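Local coordinates for putative alpha-ketoglutarate-dependent taurine dioxygenase (PDB 5HSX), which probably acts as an iron- and 2-oxoglutarate-dependent dioxygenase of the TauD/TfdA family, at residues Gln71-Ser76 with Pro96-Ile101; Ser168-Leu173 with Arg216-Ser221; Ala264-Arg269 with Leu288-Leu293. One frame throughout, in Å; residues are numbered along the deposited sequence. Where two conformers were deposited one is given.

Contact 1 (Gln71-Ser76 with Pro96-Ile101); sequences QHVAFS and PEVYSI
V73, on helix 69-77, meets E97 and V98 of segment 96-101 through a single methyl group. The apolar part of the contact is centred on V73 CG2, which lies 3.6 Å from V98 CG2, methyl against methyl, at van der Waals distance. In V73 the other methyl, CG1, stands anti to the backbone N (chi1 168°), and this rotation leaves CG2 beside that N and aimed at segment 96-101. V98 has the same rotation, and its own CG2 comes forward to meet it.

The same V73 methyl also touches the glutamate, 4.0 Å from E97 CB. Here the two side chains cross at about a right angle. The E97 chain bends at chi2 (88°), which brings its carboxylate back over the valine, and OE2 packs 4.0 Å from V73 CG2.

On the helix, the polar bonds run inward. H72 O accepts both S76 N and S76 OG, the latter at 2.7 Å, from opposite faces of the carbonyl plane. S76 OG also bonds T291 OG1, while R139 and I137 O hold the H72 imidazole. Backbone bonds of Y99 and I101 tie segment 96-101 to strand 287-293.

The contact thus packs helix 69-77 on the edge of the main sheet of this cupin-type fold, where 99-101 is the outermost strand. Between the two segments the chemistry is largely apolar: one valine methyl meets the V98 methyl, E97 CB and a carboxylate oxygen, without a directional bond to set their relative position.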
ATOM      1  N   GLN B  71       2.240 -19.427  25.028  1.00 35.01           N
ATOM      2  CA  GLN B  71       2.203 -20.104  23.736  1.00 35.90           C
ATOM      3  C   GLN B  71       2.915 -19.287  22.668  1.00 30.96           C
ATOM      4  O   GLN B  71       3.593 -19.846  21.800  1.00 29.48           O
ATOM      5  CB  GLN B  71       0.756 -20.389  23.334  1.00 31.73           C
ATOM      6  CG  GLN B  71       0.118 -21.510  24.152  1.00 36.14           C
ATOM      7  CD  GLN B  71      -1.405 -21.478  24.110  1.00 39.95           C
ATOM      8  OE1 GLN B  71      -2.010 -20.476  23.719  1.00 36.28           O
ATOM      9  NE2 GLN B  71      -2.029 -22.579  24.519  1.00 38.90           N
ATOM     10  N   HIS B  72       2.776 -17.961  22.724  1.00 26.57           N
ATOM     11  CA  HIS B  72       3.475 -17.081  21.792  1.00 28.67           C
ATOM     12  C   HIS B  72       4.988 -17.231  21.939  1.00 28.00           C
ATOM     13  O   HIS B  72       5.717 -17.354  20.945  1.00 27.70           O
ATOM     14  CB  HIS B  72       3.010 -15.639  22.049  1.00 28.32           C
ATOM     15  CG  HIS B  72       3.545 -14.616  21.094  1.00 26.12           C
ATOM     16  ND1 HIS B  72       3.119 -13.302  21.118  1.00 26.44           N
ATOM     17  CD2 HIS B  72       4.460 -14.695  20.099  1.00 24.46           C
ATOM     18  CE1 HIS B  72       3.748 -12.619  20.179  1.00 26.55           C
ATOM     19  NE2 HIS B  72       4.568 -13.441  19.547  1.00 25.32           N
ATOM     20  N   VAL B  73       5.480 -17.239  23.178  1.00 27.28           N
ATOM     21  CA  VAL B  73       6.912 -17.420  23.403  1.00 28.53           C
ATOM     22  C   VAL B  73       7.349 -18.806  22.951  1.00 30.82           C
ATOM     23  O   VAL B  73       8.395 -18.963  22.305  1.00 28.48           O
ATOM     24  CB  VAL B  73       7.260 -17.168  24.885  1.00 28.03           C
ATOM     25  CG1 VAL B  73       8.688 -17.633  25.198  1.00 30.63           C
ATOM     26  CG2 VAL B  73       7.085 -15.689  25.219  1.00 27.19           C
ATOM     27  N   ALA B  74       6.558 -19.834  23.278  1.00 30.49           N
ATOM     28  CA  ALA B  74       6.930 -21.199  22.910  1.00 32.16           C
ATOM     29  C   ALA B  74       7.007 -21.367  21.397  1.00 32.18           C
ATOM     30  O   ALA B  74       7.917 -22.029  20.884  1.00 32.86           O
ATOM     31  CB  ALA B  74       5.943 -22.199  23.513  1.00 34.94           C
ATOM     32  N   PHE B  75       6.060 -20.773  20.666  1.00 28.02           N
ATOM     33  CA  PHE B  75       6.135 -20.820  19.211  1.00 29.40           C
ATOM     34  C   PHE B  75       7.400 -20.143  18.710  1.00 31.90           C
ATOM     35  O   PHE B  75       8.092 -20.672  17.832  1.00 30.85           O
ATOM     36  CB  PHE B  75       4.909 -20.153  18.588  1.00 29.75           C
ATOM     37  CG  PHE B  75       5.024 -19.937  17.096  1.00 31.23           C
ATOM     38  CD1 PHE B  75       4.827 -20.988  16.212  1.00 34.38           C
ATOM     39  CD2 PHE B  75       5.321 -18.684  16.579  1.00 33.76           C
ATOM     40  CE1 PHE B  75       4.926 -20.794  14.836  1.00 29.18           C
ATOM     41  CE2 PHE B  75       5.427 -18.484  15.200  1.00 32.30           C
ATOM     42  CZ  PHE B  75       5.228 -19.547  14.334  1.00 27.97           C
ATOM     43  N   SER B  76       7.713 -18.969  19.264  1.00 25.61           N
ATOM     44  CA  SER B  76       8.859 -18.200  18.798  1.00 22.55           C
ATOM     45  C   SER B  76      10.169 -18.940  19.034  1.00 23.05           C
ATOM     46  O   SER B  76      11.073 -18.890  18.191  1.00 26.39           O
ATOM     47  CB  SER B  76       8.884 -16.849  19.505  1.00 27.97           C
ATOM     48  OG  SER B  76       7.635 -16.207  19.381  1.00 25.95           O
ATOM     49  N   PRO B  96       9.426 -11.155  30.120  1.00 30.76           N
ATOM     50  CA  PRO B  96      10.411 -10.224  29.545  1.00 29.96           C
ATOM     51  C   PRO B  96      10.554 -10.355  28.042  1.00 32.97           C
ATOM     52  O   PRO B  96      11.103  -9.445  27.409  1.00 28.40           O
ATOM     53  CB  PRO B  96      11.714 -10.600  30.266  1.00 30.91           C
ATOM     54  CG  PRO B  96      11.519 -12.034  30.653  1.00 31.60           C
ATOM     55  CD  PRO B  96      10.058 -12.171  30.983  1.00 31.20           C
ATOM     56  N   GLU B  97      10.066 -11.444  27.449  1.00 28.43           N
ATOM     57  CA  GLU B  97      10.187 -11.656  26.011  1.00 27.51           C
ATOM     58  C   GLU B  97       9.087 -10.983  25.215  1.00 30.51           C
ATOM     59  O   GLU B  97       9.196 -10.905  23.989  1.00 30.57           O
ATOM     60  CB  GLU B  97      10.155 -13.150  25.671  1.00 30.65           C
ATOM     61  CG  GLU B  97      11.030 -14.025  26.542  1.00 32.63           C
ATOM     62  CD  GLU B  97      10.319 -14.502  27.795  1.00 32.97           C
ATOM     63  OE1 GLU B  97      10.844 -15.434  28.433  1.00 36.72           O
ATOM     64  OE2 GLU B  97       9.245 -13.948  28.143  1.00 33.09           O
ATOM     65  N   VAL B  98       8.021 -10.526  25.864  1.00 28.33           N
ATOM     66  CA  VAL B  98       6.817 -10.087  25.169  1.00 26.31           C
ATOM     67  C   VAL B  98       6.683  -8.578  25.307  1.00 26.76           C
ATOM     68  O   VAL B  98       6.738  -8.040  26.419  1.00 31.15           O
ATOM     69  CB  VAL B  98       5.574 -10.808  25.712  1.00 29.80           C
ATOM     70  CG1 VAL B  98       4.333 -10.364  24.951  1.00 27.36           C
ATOM     71  CG2 VAL B  98       5.767 -12.311  25.607  1.00 28.53           C
ATOM     72  N   TYR B  99       6.497  -7.901  24.177  1.00 27.78           N
ATOM     73  CA  TYR B  99       6.351  -6.453  24.130  1.00 26.66           C
ATOM     74  C   TYR B  99       4.911  -6.106  23.793  1.00 28.50           C
ATOM     75  O   TYR B  99       4.353  -6.630  22.822  1.00 28.48           O
ATOM     76  CB  TYR B  99       7.292  -5.842  23.093  1.00 28.02           C
ATOM     77  CG  TYR B  99       8.725  -6.267  23.287  1.00 36.92           C
ATOM     78  CD1 TYR B  99       9.235  -7.376  22.619  1.00 49.04           C
ATOM     79  CD2 TYR B  99       9.565  -5.575  24.147  1.00 45.34           C
ATOM     80  CE1 TYR B  99      10.546  -7.779  22.799  1.00 53.36           C
ATOM     81  CE2 TYR B  99      10.879  -5.969  24.333  1.00 48.68           C
ATOM     82  CZ  TYR B  99      11.362  -7.074  23.659  1.00 49.94           C
ATOM     83  OH  TYR B  99      12.665  -7.477  23.833  1.00 47.46           O
ATOM     84  N   SER B 100       4.324  -5.217  24.585  1.00 30.93           N
ATOM     85  CA  SER B 100       2.942  -4.794  24.393  1.00 35.88           C
ATOM     86  C   SER B 100       2.892  -3.647  23.390  1.00 36.05           C
ATOM     87  O   SER B 100       3.676  -2.699  23.484  1.00 34.19           O
ATOM     88  CB  SER B 100       2.332  -4.370  25.731  1.00 40.19           C
ATOM     89  OG  SER B 100       1.005  -3.896  25.574  1.00 39.96           O
ATOM     90  N   ILE B 101       1.984  -3.749  22.419  1.00 32.75           N
ATOM     91  CA  ILE B 101       1.742  -2.699  21.432  1.00 41.06           C
ATOM     92  C   ILE B 101       0.280  -2.289  21.557  1.00 45.61           C
ATOM     93  O   ILE B 101      -0.625  -3.088  21.277  1.00 41.12           O
ATOM     94  CB  ILE B 101       2.065  -3.154  20.002  1.00 43.56           C
ATOM     95  CG1 ILE B 101       3.575  -3.214  19.775  1.00 47.48           C
ATOM     96  CG2 ILE B 101       1.427  -2.218  18.982  1.00 45.17           C
ATOM     97  CD1 ILE B 101       4.145  -4.587  19.887  1.00 42.68           C
TER

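Contact 2 (Ser168-Leu173 with Arg216-Ser221); sequences SFVDGL and RALYVS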
ATOM      1  N   SER B 168      26.176  -2.113  -8.175  1.00 17.01           N
ATOM      2  CA  SER B 168      27.615  -2.118  -7.917  0.52 22.30           C
ATOM      3  C   SER B 168      28.025  -0.944  -7.044  1.00 20.00           C
ATOM      4  O   SER B 168      28.917  -1.070  -6.192  1.00 19.68           O
ATOM      5  CB  SER B 168      28.391  -2.086  -9.234  0.52 21.33           C
ATOM      6  OG  SER B 168      28.378  -3.350  -9.848  0.52 23.06           O
ATOM      7  N   PHE B 169      27.387   0.215  -7.247  1.00 15.29           N
ATOM      8  CA  PHE B 169      27.675   1.396  -6.439  1.00 20.45           C
ATOM      9  C   PHE B 169      27.305   1.182  -4.969  1.00 19.83           C
ATOM     10  O   PHE B 169      28.136   1.379  -4.076  1.00 17.86           O
ATOM     11  CB  PHE B 169      26.927   2.601  -7.022  1.00 13.73           C
ATOM     12  CG  PHE B 169      27.190   3.900  -6.301  1.00 18.93           C
ATOM     13  CD1 PHE B 169      28.482   4.286  -5.974  1.00 18.44           C
ATOM     14  CD2 PHE B 169      26.138   4.749  -5.987  1.00 23.50           C
ATOM     15  CE1 PHE B 169      28.716   5.494  -5.323  1.00 21.73           C
ATOM     16  CE2 PHE B 169      26.364   5.953  -5.335  1.00 22.75           C
ATOM     17  CZ  PHE B 169      27.645   6.329  -5.002  1.00 21.51           C
ATOM     18  N   VAL B 170      26.057   0.795  -4.689  1.00 15.98           N
ATOM     19  CA  VAL B 170      25.643   0.672  -3.295  1.00 15.53           C
ATOM     20  C   VAL B 170      26.289  -0.534  -2.619  1.00 20.24           C
ATOM     21  O   VAL B 170      26.420  -0.544  -1.391  1.00 17.81           O
ATOM     22  CB  VAL B 170      24.103   0.630  -3.162  1.00 17.07           C
ATOM     23  CG1 VAL B 170      23.498   1.889  -3.784  1.00 16.48           C
ATOM     24  CG2 VAL B 170      23.526  -0.619  -3.811  1.00 18.04           C
ATOM     25  N   ASP B 171      26.731  -1.539  -3.385  1.00 16.55           N
ATOM     26  CA  ASP B 171      27.454  -2.669  -2.786  1.00 19.25           C
ATOM     27  C   ASP B 171      28.597  -2.197  -1.893  1.00 20.54           C
ATOM     28  O   ASP B 171      28.880  -2.806  -0.851  1.00 23.99           O
ATOM     29  CB  ASP B 171      28.035  -3.583  -3.868  1.00 22.13           C
ATOM     30  CG  ASP B 171      27.012  -4.484  -4.513  1.00 20.29           C
ATOM     31  OD1 ASP B 171      25.892  -4.638  -3.976  1.00 17.53           O
ATOM     32  OD2 ASP B 171      27.348  -5.045  -5.581  1.00 19.58           O
ATOM     33  N   GLY B 172      29.287  -1.135  -2.306  1.00 22.13           N
ATOM     34  CA  GLY B 172      30.455  -0.641  -1.604  1.00 26.04           C
ATOM     35  C   GLY B 172      30.196   0.413  -0.549  1.00 29.72           C
ATOM     36  O   GLY B 172      31.152   0.892   0.070  1.00 30.36           O
ATOM     37  N   LEU B 173      28.942   0.787  -0.309  1.00 17.98           N
ATOM     38  CA  LEU B 173      28.622   1.895   0.582  1.00 18.19           C
ATOM     39  C   LEU B 173      28.245   1.409   1.975  1.00 18.02           C
ATOM     40  O   LEU B 173      27.726   0.303   2.149  1.00 20.02           O
ATOM     41  CB  LEU B 173      27.472   2.727   0.008  1.00 17.69           C
ATOM     42  CG  LEU B 173      27.763   3.388  -1.344  1.00 22.29           C
ATOM     43  CD1 LEU B 173      26.556   4.188  -1.820  1.00 20.12           C
ATOM     44  CD2 LEU B 173      28.998   4.276  -1.249  1.00 26.58           C
ATOM     45  N   ARG B 216      21.127 -10.530  -1.524  1.00 19.05           N
ATOM     46  CA  ARG B 216      21.492  -9.178  -1.118  1.00 16.49           C
ATOM     47  C   ARG B 216      20.238  -8.348  -0.894  1.00 19.18           C
ATOM     48  O   ARG B 216      19.370  -8.278  -1.771  1.00 20.41           O
ATOM     49  CB  ARG B 216      22.378  -8.525  -2.176  1.00 17.96           C
ATOM     50  CG  ARG B 216      23.730  -9.213  -2.247  1.00 20.06           C
ATOM     51  CD  ARG B 216      24.572  -8.670  -3.358  1.00 20.20           C
ATOM     52  NE  ARG B 216      25.840  -9.395  -3.427  1.00 23.27           N
ATOM     53  CZ  ARG B 216      26.853  -9.038  -4.207  1.00 26.11           C
ATOM     54  NH1 ARG B 216      26.740  -7.963  -4.979  1.00 27.10           N
ATOM     55  NH2 ARG B 216      27.974  -9.759  -4.211  1.00 22.96           N
ATOM     56  N   ALA B 217      20.153  -7.719   0.276  1.00 18.32           N
ATOM     57  CA  ALA B 217      19.037  -6.848   0.628  1.00 15.83           C
ATOM     58  C   ALA B 217      19.483  -5.396   0.613  1.00 17.28           C
ATOM     59  O   ALA B 217      20.559  -5.067   1.113  1.00 16.02           O
ATOM     60  CB  ALA B 217      18.487  -7.193   2.018  1.00 18.91           C
ATOM     61  N   LEU B 218      18.630  -4.520   0.073  1.00 17.06           N
ATOM     62  CA  LEU B 218      18.884  -3.082   0.097  1.00 18.95           C
ATOM     63  C   LEU B 218      18.531  -2.591   1.500  1.00 16.26           C
ATOM     64  O   LEU B 218      17.365  -2.334   1.817  1.00 17.59           O
ATOM     65  CB  LEU B 218      18.078  -2.383  -1.001  1.00 20.03           C
ATOM     66  CG  LEU B 218      18.289  -0.894  -1.270  1.00 21.94           C
ATOM     67  CD1 LEU B 218      19.765  -0.598  -1.500  1.00 18.25           C
ATOM     68  CD2 LEU B 218      17.449  -0.454  -2.483  1.00 18.91           C
ATOM     69  N   TYR B 219      19.551  -2.487   2.358  1.00 16.96           N
ATOM     70  CA  TYR B 219      19.369  -2.431   3.812  1.00 13.46           C
ATOM     71  C   TYR B 219      19.273  -0.976   4.269  1.00 16.38           C
ATOM     72  O   TYR B 219      20.107  -0.470   5.014  1.00 20.54           O
ATOM     73  CB  TYR B 219      20.537  -3.152   4.486  1.00 14.00           C
ATOM     74  CG  TYR B 219      20.307  -3.633   5.905  1.00 15.88           C
ATOM     75  CD1 TYR B 219      19.342  -4.589   6.183  1.00 15.44           C
ATOM     76  CD2 TYR B 219      21.095  -3.165   6.952  1.00 22.51           C
ATOM     77  CE1 TYR B 219      19.144  -5.058   7.483  1.00 20.18           C
ATOM     78  CE2 TYR B 219      20.905  -3.624   8.254  1.00 21.81           C
ATOM     79  CZ  TYR B 219      19.929  -4.573   8.512  1.00 21.95           C
ATOM     80  OH  TYR B 219      19.747  -5.051   9.798  1.00 21.99           O
ATOM     81  N   VAL B 220      18.205  -0.300   3.830  1.00 15.57           N
ATOM     82  CA  VAL B 220      18.162   1.159   3.893  1.00 15.88           C
ATOM     83  C   VAL B 220      17.167   1.682   4.929  1.00 19.22           C
ATOM     84  O   VAL B 220      16.886   2.884   4.933  1.00 17.32           O
ATOM     85  CB  VAL B 220      17.878   1.783   2.514  1.00 17.17           C
ATOM     86  CG1 VAL B 220      19.058   1.555   1.563  1.00 16.59           C
ATOM     87  CG2 VAL B 220      16.578   1.233   1.903  1.00 16.39           C
ATOM     88  N   SER B 221      16.648   0.817   5.819  1.00 16.20           N
ATOM     89  CA  SER B 221      15.875   1.149   7.028  1.00 15.62           C
ATOM     90  C   SER B 221      15.546   2.640   7.174  1.00 18.66           C
ATOM     91  O   SER B 221      16.230   3.350   7.929  1.00 17.33           O
ATOM     92  CB  SER B 221      16.658   0.667   8.256  1.00 20.62           C
ATOM     93  OG  SER B 221      15.845   0.683   9.415  1.00 21.26           O
TER
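R216 NH1, on strand 216-218, serves two partners: it meets OD2 of D171, in segment 168-173, in a salt bridge of 3.0 Å, and it hydrogen-bonds the hydroxyl of Y159, on helix 155-161. D171 OD1 makes a hydrogen bond with the same Y159 OH, so the phenol joins acid and base in a small triangular network. The carboxylate and guanidinium planes stand 86° apart, and a single nitrogen makes the close approach, instead of the coplanar, two-nitrogen pairing that these groups can form. R216 covers the distance from the strand with a chain extended from CG to NE (chi2 175°, chi3 -178°), which meets the aspartate side chain at about a right angle.

Beside the salt bridge, the contact becomes apolar and looser. V170 CG2 lies 4.4 Å from L218 CD1, both residues being buried. H246 and V247 of helix 233-247 touch L218. Helix 164-171 is set here against the antiparallel sheet in which strand 216-218 pairs with 200-209, and V207 of the latter packs against V170, D171 and R216.

The contact therefore joins segment 168-173 to strand 216-218 by an ionic pair beside a light aliphatic touch. Sharing the tyrosine hydroxyl probably helps to hold both charged groups in place, and their nearness should favour the charged form of each.

Contact 3 (Ala264-Arg269 with Leu288-Leu293); sequences AFWDNR and LYRTTL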
ATOM      1  N   ALA B 264       1.702 -12.213  12.426  1.00 20.54           N
ATOM      2  CA  ALA B 264       2.641 -11.871  11.366  1.00 20.13           C
ATOM      3  C   ALA B 264       4.048 -12.227  11.823  1.00 22.00           C
ATOM      4  O   ALA B 264       4.449 -11.875  12.937  1.00 22.12           O
ATOM      5  CB  ALA B 264       2.556 -10.379  11.013  1.00 20.91           C
ATOM      6  N   PHE B 265       4.791 -12.917  10.958  1.00 18.62           N
ATOM      7  CA  PHE B 265       6.129 -13.432  11.254  1.00 20.58           C
ATOM      8  C   PHE B 265       7.010 -12.969  10.100  1.00 21.36           C
ATOM      9  O   PHE B 265       6.835 -13.436   8.969  1.00 20.75           O
ATOM     10  CB  PHE B 265       6.071 -14.964  11.356  1.00 21.99           C
ATOM     11  CG  PHE B 265       7.363 -15.658  11.773  1.00 20.24           C
ATOM     12  CD1 PHE B 265       8.509 -14.963  12.138  1.00 19.77           C
ATOM     13  CD2 PHE B 265       7.393 -17.045  11.807  1.00 22.31           C
ATOM     14  CE1 PHE B 265       9.657 -15.649  12.531  1.00 22.56           C
ATOM     15  CE2 PHE B 265       8.534 -17.736  12.192  1.00 25.07           C
ATOM     16  CZ  PHE B 265       9.673 -17.036  12.550  1.00 25.36           C
ATOM     17  N   TRP B 266       7.916 -12.020  10.344  1.00 18.79           N
ATOM     18  CA  TRP B 266       8.673 -11.456   9.233  1.00 19.40           C
ATOM     19  C   TRP B 266      10.175 -11.522   9.465  1.00 20.15           C
ATOM     20  O   TRP B 266      10.656 -11.535  10.603  1.00 19.56           O
ATOM     21  CB  TRP B 266       8.274 -10.006   8.922  1.00 19.06           C
ATOM     22  CG  TRP B 266       8.564  -8.966   9.969  1.00 20.95           C
ATOM     23  CD1 TRP B 266       9.676  -8.177  10.053  1.00 21.99           C
ATOM     24  CD2 TRP B 266       7.688  -8.539  11.020  1.00 19.14           C
ATOM     25  NE1 TRP B 266       9.558  -7.307  11.114  1.00 23.42           N
ATOM     26  CE2 TRP B 266       8.347  -7.506  11.721  1.00 22.99           C
ATOM     27  CE3 TRP B 266       6.420  -8.943  11.447  1.00 20.75           C
ATOM     28  CZ2 TRP B 266       7.775  -6.865  12.828  1.00 24.34           C
ATOM     29  CZ3 TRP B 266       5.848  -8.297  12.545  1.00 27.50           C
ATOM     30  CH2 TRP B 266       6.535  -7.278  13.226  1.00 27.72           C
ATOM     31  N   ASP B 267      10.898 -11.561   8.346  1.00 16.96           N
ATOM     32  CA  ASP B 267      12.356 -11.669   8.311  1.00 19.88           C
ATOM     33  C   ASP B 267      12.913 -10.255   8.170  1.00 18.83           C
ATOM     34  O   ASP B 267      12.892  -9.675   7.083  1.00 17.98           O
ATOM     35  CB  ASP B 267      12.794 -12.568   7.154  1.00 18.08           C
ATOM     36  CG  ASP B 267      14.302 -12.799   7.121  1.00 19.98           C
ATOM     37  OD1 ASP B 267      15.041 -12.086   7.835  1.00 22.45           O
ATOM     38  OD2 ASP B 267      14.747 -13.683   6.361  1.00 22.79           O
ATOM     39  N   ASN B 268      13.421  -9.705   9.279  1.00 20.17           N
ATOM     40  CA  ASN B 268      13.991  -8.359   9.297  1.00 23.22           C
ATOM     41  C   ASN B 268      15.266  -8.228   8.480  1.00 25.89           C
ATOM     42  O   ASN B 268      15.722  -7.105   8.250  1.00 25.44           O
ATOM     43  CB  ASN B 268      14.312  -7.941  10.725  1.00 25.02           C
ATOM     44  CG  ASN B 268      13.099  -7.566  11.505  1.00 32.83           C
ATOM     45  OD1 ASN B 268      12.315  -6.707  11.085  1.00 31.85           O
ATOM     46  ND2 ASN B 268      12.927  -8.199  12.663  1.00 32.03           N
ATOM     47  N   ARG B 269      15.885  -9.326   8.076  1.00 19.57           N
ATOM     48  CA  ARG B 269      17.061  -9.193   7.242  1.00 17.87           C
ATOM     49  C   ARG B 269      16.717  -8.890   5.794  1.00 20.19           C
ATOM     50  O   ARG B 269      17.615  -8.526   5.025  1.00 24.06           O
ATOM     51  CB  ARG B 269      17.897 -10.470   7.343  1.00 18.34           C
ATOM     52  CG  ARG B 269      18.186 -10.826   8.796  1.00 20.02           C
ATOM     53  CD  ARG B 269      18.651 -12.247   8.945  1.00 26.19           C
ATOM     54  NE  ARG B 269      17.616 -13.184   8.535  1.00 21.07           N
ATOM     55  CZ  ARG B 269      17.708 -14.505   8.684  1.00 25.30           C
ATOM     56  NH1 ARG B 269      18.781 -15.043   9.258  1.00 23.64           N
ATOM     57  NH2 ARG B 269      16.723 -15.284   8.265  1.00 26.76           N
ATOM     58  N   LEU B 288      -1.797  -5.561  20.522  1.00 28.60           N
ATOM     59  CA  LEU B 288      -1.003  -6.635  19.952  1.00 26.88           C
ATOM     60  C   LEU B 288       0.159  -6.924  20.889  1.00 31.35           C
ATOM     61  O   LEU B 288       0.463  -6.139  21.793  1.00 33.40           O
ATOM     62  CB  LEU B 288      -0.487  -6.278  18.548  1.00 27.58           C
ATOM     63  CG  LEU B 288      -1.532  -5.965  17.467  1.00 26.94           C
ATOM     64  CD1 LEU B 288      -1.889  -4.486  17.458  1.00 28.33           C
ATOM     65  CD2 LEU B 288      -1.035  -6.411  16.088  1.00 26.89           C
ATOM     66  N   TYR B 289       0.801  -8.069  20.674  1.00 25.96           N
ATOM     67  CA  TYR B 289       1.988  -8.442  21.432  1.00 26.63           C
ATOM     68  C   TYR B 289       3.034  -8.964  20.468  1.00 24.81           C
ATOM     69  O   TYR B 289       2.698  -9.638  19.490  1.00 24.88           O
ATOM     70  CB  TYR B 289       1.678  -9.498  22.501  1.00 25.98           C
ATOM     71  CG  TYR B 289       0.722  -8.993  23.544  1.00 29.18           C
ATOM     72  CD1 TYR B 289       1.171  -8.223  24.615  1.00 30.39           C
ATOM     73  CD2 TYR B 289      -0.636  -9.263  23.449  1.00 32.39           C
ATOM     74  CE1 TYR B 289       0.276  -7.739  25.576  1.00 30.88           C
ATOM     75  CE2 TYR B 289      -1.527  -8.793  24.397  1.00 32.15           C
ATOM     76  CZ  TYR B 289      -1.065  -8.035  25.454  1.00 31.17           C
ATOM     77  OH  TYR B 289      -1.962  -7.574  26.386  1.00 33.62           O
ATOM     78  N   ARG B 290       4.298  -8.636  20.741  1.00 23.41           N
ATOM     79  CA  ARG B 290       5.393  -8.952  19.841  1.00 22.26           C
ATOM     80  C   ARG B 290       6.498  -9.665  20.605  1.00 23.64           C
ATOM     81  O   ARG B 290       6.794  -9.332  21.757  1.00 24.05           O
ATOM     82  CB  ARG B 290       5.968  -7.689  19.163  1.00 24.80           C
ATOM     83  CG  ARG B 290       7.215  -7.979  18.329  1.00 27.38           C
ATOM     84  CD  ARG B 290       7.728  -6.812  17.491  1.00 32.67           C
ATOM     85  NE  ARG B 290       7.662  -5.514  18.150  1.00 36.38           N
ATOM     86  CZ  ARG B 290       8.527  -5.065  19.055  1.00 37.60           C
ATOM     87  NH1 ARG B 290       9.541  -5.814  19.455  1.00 43.08           N
ATOM     88  NH2 ARG B 290       8.371  -3.856  19.573  1.00 39.47           N
ATOM     89  N   THR B 291       7.081 -10.663  19.963  1.00 22.61           N
ATOM     90  CA  THR B 291       8.360 -11.220  20.376  1.00 21.83           C
ATOM     91  C   THR B 291       9.342 -10.980  19.241  1.00 23.34           C
ATOM     92  O   THR B 291       8.940 -10.807  18.085  1.00 21.69           O
ATOM     93  CB  THR B 291       8.254 -12.716  20.670  1.00 24.26           C
ATOM     94  OG1 THR B 291       7.776 -13.388  19.497  1.00 24.63           O
ATOM     95  CG2 THR B 291       7.293 -12.978  21.833  1.00 27.12           C
ATOM     96  N   THR B 292      10.637 -10.934  19.558  1.00 23.10           N
ATOM     97  CA  THR B 292      11.614 -10.825  18.484  1.00 23.80           C
ATOM     98  C   THR B 292      12.779 -11.761  18.773  1.00 23.36           C
ATOM     99  O   THR B 292      13.038 -12.137  19.922  1.00 22.64           O
ATOM    100  CB  THR B 292      12.113  -9.373  18.240  1.00 31.04           C
ATOM    101  OG1 THR B 292      13.152  -9.029  19.147  1.00 34.12           O
ATOM    102  CG2 THR B 292      10.984  -8.348  18.392  1.00 20.40           C
ATOM    103  N   LEU B 293      13.446 -12.162  17.704  1.00 20.67           N
ATOM    104  CA  LEU B 293      14.494 -13.168  17.755  1.00 22.56           C
ATOM    105  C   LEU B 293      15.850 -12.508  17.549  1.00 26.25           C
ATOM    106  O   LEU B 293      16.014 -11.693  16.635  1.00 22.70           O
ATOM    107  CB  LEU B 293      14.250 -14.245  16.698  1.00 24.20           C
ATOM    108  CG  LEU B 293      12.887 -14.948  16.776  1.00 27.81           C
ATOM    109  CD1 LEU B 293      12.771 -16.016  15.691  1.00 28.69           C
ATOM    110  CD2 LEU B 293      12.664 -15.560  18.154  1.00 26.53           C
TER
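F265 and W266, successive residues of strand 263-267, reach strand 287-293 with side chains that leave on different sides of the sheet. F265 has its ring anti to the backbone N (chi1 -175°), which carries CE1 to 4.5 Å from L293 CD1, an oblique and rather loose approach. W266 takes a different rotation, with chi1 at 65°, and the far corner of its indole, CH2, lies 4.5 Å from R290 CD. The arginine presents its aliphatic part here: its chain runs straight from the backbone to CD and then turns at chi3 (40°), and NH1 hydrogen-bonds V320 O.

Bonds within 264-269 accompany, and probably help fix, the neighbouring conformations. W266 NE1 makes a weak bond of 2.8 Å to N268 OD1. D267 OD1 accepts R269 N in an Asx turn, at 2.9 Å, and also R269 NE at 2.9 Å, from opposite faces of the carboxylate plane. R269 NH2 reaches D267 OD2 at 3.2 Å from above that plane, so the side-on grip through NE and NH2 is not coplanar. H210 NE2 hydrogen-bonds D267 OD2, and E212 pairs with R269 NH2.

W266 also meets the rings of W152 and H273 beside the metal site (H123, D125, H273, N323), which holds sodium here and probably iron in the working enzyme. In the main sheet of the cupin-type fold, strand 135-140 runs between the two strands, with I137 touching F265, whose ring also packs against L54 of helix 44-57.

Overall arrangement
From the N terminus, contact 1 comes first, closing the excursion from helix 69-77 to strand 99-101. Contact 2 then spans a loop of 42 residues, with strands 174-179 and 200-209 inside it, and contact 3 closes an 18-residue excursion that includes strand 271-274. The three follow in series, neither nested nor crossed. Contacts 1 and 3 adjoin: strand 99-101 pairs with 287-293 at the sheet's edge, Y99 N bonding to R290 O, and their centres are 10 Å apart. Contact 2 lies across the chain's centre from contact 1, yet touches contact 3 where A217 packs against R269.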